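Local coordinates for hypothetical protein (Shewanella oneidensis, PDB 2OOJ), which is of unknown function but belongs to the DUF3224 family, which is grouped with the allene oxide cyclase-like beta-barrels, at residues T8-V13 and Q124-F129. Sequence-based numbering, arbitrary orientation.
Sequences TGKFDV and QHFYEF
Gly9 and Tyr127 form an antiparallel hydrogen-bonded pair, with Gly9 N to Tyr127 O at 3.1 Å and Tyr127 N to Gly9 O at 2.8 Å, joining the N-terminal and C-terminal strands of a curled, barrel-like antiparallel sheet. Tyr127 CG lies between its own backbone N and carbonyl carbon (chi1 65°), and the ring lies across Gly9. One ring face rests against the glycine backbone, with Gly9 N 3.5 Å above its centre, and the hydroxyl hydrogen-bonds with Tyr40 O and Leu43 N. On the same side of the sheet, Phe11 receives His125 CB over one face, 3.7 Å from the ring centroid, a CH-pi contact; the two rings are nearly parallel but slid apart. Lys10 and Phe126 project from the other side and lie side by side, with Lys10 CG 3.7 Å from Phe126 CE2. Near Phe11 and His125 a water links the strands, accepting from His125 N and donating to Phe11 O. Gln124, bent at chi2 (68°), has NE2 donating to Asp12 OD1 at 3.1 Å. His125 O accepts two donors, Phe11 N at 3.1 Å from above its carbonyl plane and, almost straight, Gln124 NE2 at 3.0 Å on an in-plane lone pair.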
loop_
_atom_site.group_PDB
_atom_site.type_symbol
_atom_site.label_atom_id
_atom_site.label_comp_id
_atom_site.label_asym_id
_atom_site.label_seq_id
_atom_site.Cartn_x
_atom_site.Cartn_y
_atom_site.Cartn_z
ATOM N N THR B 8 11.979 17.990 9.987
ATOM C CA THR B 8 12.266 17.963 8.547
ATOM C C THR B 8 13.738 17.624 8.320
ATOM O O THR B 8 14.630 18.002 9.103
ATOM C CB THR B 8 11.964 19.306 7.861
ATOM O OG1 THR B 8 10.594 19.648 8.088
ATOM C CG2 THR B 8 12.180 19.202 6.298
ATOM N N GLY B 9 14.007 16.932 7.229
ATOM C CA GLY B 9 15.367 16.476 6.952
ATOM C C GLY B 9 15.476 15.771 5.619
ATOM O O GLY B 9 14.467 15.543 4.971
ATOM N N LYS B 10 16.704 15.450 5.223
ATOM C CA LYS B 10 16.977 14.819 3.932
ATOM C C LYS B 10 16.804 13.310 4.038
ATOM O O LYS B 10 16.961 12.736 5.092
ATOM C CB LYS B 10 18.414 15.127 3.507
ATOM C CG LYS B 10 18.666 16.619 3.398
ATOM C CD LYS B 10 20.037 16.955 2.814
ATOM C CE LYS B 10 20.058 18.455 2.459
ATOM N NZ LYS B 10 21.364 18.924 1.890
ATOM N N PHE B 11 16.440 12.666 2.948
ATOM C CA PHE B 11 16.650 11.233 2.834
ATOM C C PHE B 11 17.056 10.847 1.403
ATOM O O PHE B 11 16.752 11.558 0.466
ATOM C CB PHE B 11 15.431 10.439 3.295
ATOM C CG PHE B 11 14.258 10.524 2.386
ATOM C CD1 PHE B 11 13.343 11.553 2.497
ATOM C CD2 PHE B 11 14.042 9.554 1.418
ATOM C CE1 PHE B 11 12.236 11.597 1.670
ATOM C CE2 PHE B 11 12.951 9.603 0.554
ATOM C CZ PHE B 11 12.043 10.616 0.679
ATOM N N ASP B 12 17.770 9.734 1.267
ATOM C CA ASP B 12 18.085 9.154 -0.043
ATOM C C ASP B 12 17.457 7.785 -0.096
ATOM O O ASP B 12 17.315 7.158 0.915
ATOM C CB ASP B 12 19.611 9.054 -0.195
ATOM C CG ASP B 12 20.282 10.407 -0.057
ATOM O OD1 ASP B 12 19.645 11.448 -0.422
ATOM O OD2 ASP B 12 21.417 10.427 0.436
ATOM N N VAL B 13 17.036 7.355 -1.268
ATOM C CA VAL B 13 16.467 6.031 -1.442
ATOM C C VAL B 13 17.109 5.346 -2.636
ATOM O O VAL B 13 17.418 6.002 -3.623
ATOM C CB VAL B 13 14.930 6.077 -1.604
ATOM C CG1 VAL B 13 14.558 6.955 -2.747
ATOM C CG2 VAL B 13 14.381 4.656 -1.777
ATOM N N GLN B 124 16.841 16.956 -4.200
ATOM C CA GLN B 124 17.014 16.274 -2.924
ATOM C C GLN B 124 15.646 16.027 -2.289
ATOM O O GLN B 124 14.847 16.941 -2.153
ATOM C CB GLN B 124 17.880 17.122 -1.992
ATOM C CG GLN B 124 18.045 16.601 -0.554
ATOM C CD GLN B 124 18.846 15.320 -0.507
ATOM O OE1 GLN B 124 19.997 15.310 -0.904
ATOM N NE2 GLN B 124 18.239 14.228 -0.043
ATOM N N HIS B 125 15.388 14.779 -1.940
ATOM C CA HIS B 125 14.192 14.412 -1.184
ATOM C C HIS B 125 14.318 14.805 0.257
ATOM O O HIS B 125 15.394 14.651 0.846
ATOM C CB HIS B 125 13.954 12.917 -1.245
ATOM C CG HIS B 125 13.454 12.464 -2.561
ATOM N ND1 HIS B 125 12.203 12.803 -3.030
ATOM C CD2 HIS B 125 14.057 11.768 -3.549
ATOM C CE1 HIS B 125 12.046 12.301 -4.244
ATOM N NE2 HIS B 125 13.159 11.674 -4.584
ATOM N N PHE B 126 13.196 15.277 0.799
ATOM C CA PHE B 126 13.078 15.693 2.175
ATOM C C PHE B 126 11.857 15.019 2.765
ATOM O O PHE B 126 10.825 14.861 2.095
ATOM C CB PHE B 126 12.888 17.212 2.283
ATOM C CG PHE B 126 14.138 17.990 2.023
ATOM C CD1 PHE B 126 14.517 18.271 0.740
ATOM C CD2 PHE B 126 14.926 18.430 3.065
ATOM C CE1 PHE B 126 15.673 18.974 0.496
ATOM C CE2 PHE B 126 16.073 19.134 2.822
ATOM C CZ PHE B 126 16.453 19.390 1.529
ATOM N N TYR B 127 11.971 14.690 4.022
ATOM C CA TYR B 127 10.836 14.200 4.814
ATOM C C TYR B 127 10.383 15.319 5.752
ATOM O O TYR B 127 11.201 16.131 6.217
ATOM C CB TYR B 127 11.237 12.956 5.625
ATOM C CG TYR B 127 12.277 13.216 6.678
ATOM C CD1 TYR B 127 11.917 13.654 7.966
ATOM C CD2 TYR B 127 13.619 12.971 6.419
ATOM C CE1 TYR B 127 12.881 13.891 8.908
ATOM C CE2 TYR B 127 14.586 13.238 7.347
ATOM C CZ TYR B 127 14.213 13.681 8.609
ATOM O OH TYR B 127 15.197 13.931 9.530
ATOM N N GLU B 128 9.072 15.361 6.005
ATOM C CA GLU B 128 8.465 16.199 7.002
ATOM C C GLU B 128 7.654 15.244 7.877
ATOM O O GLU B 128 6.677 14.687 7.418
ATOM C CB GLU B 128 7.566 17.250 6.371
ATOM C CG GLU B 128 8.291 18.352 5.569
ATOM C CD GLU B 128 8.568 18.000 4.089
ATOM O OE1 GLU B 128 7.685 17.467 3.390
ATOM O OE2 GLU B 128 9.684 18.291 3.614
ATOM N N PHE B 129 8.092 15.030 9.115
ATOM C CA PHE B 129 7.553 13.949 9.950
ATOM C C PHE B 129 6.893 14.553 11.168
ATOM O O PHE B 129 7.566 15.211 11.954
ATOM C CB PHE B 129 8.708 12.974 10.306
ATOM C CG PHE B 129 8.289 11.739 11.062
ATOM C CD1 PHE B 129 7.073 11.104 10.823
ATOM C CD2 PHE B 129 9.154 11.151 11.957
ATOM C CE1 PHE B 129 6.728 9.950 11.520
ATOM C CE2 PHE B 129 8.800 10.001 12.638
ATOM C CZ PHE B 129 7.588 9.405 12.401
HETATM O O HOH W 1 17.095 12.347 -2.338
#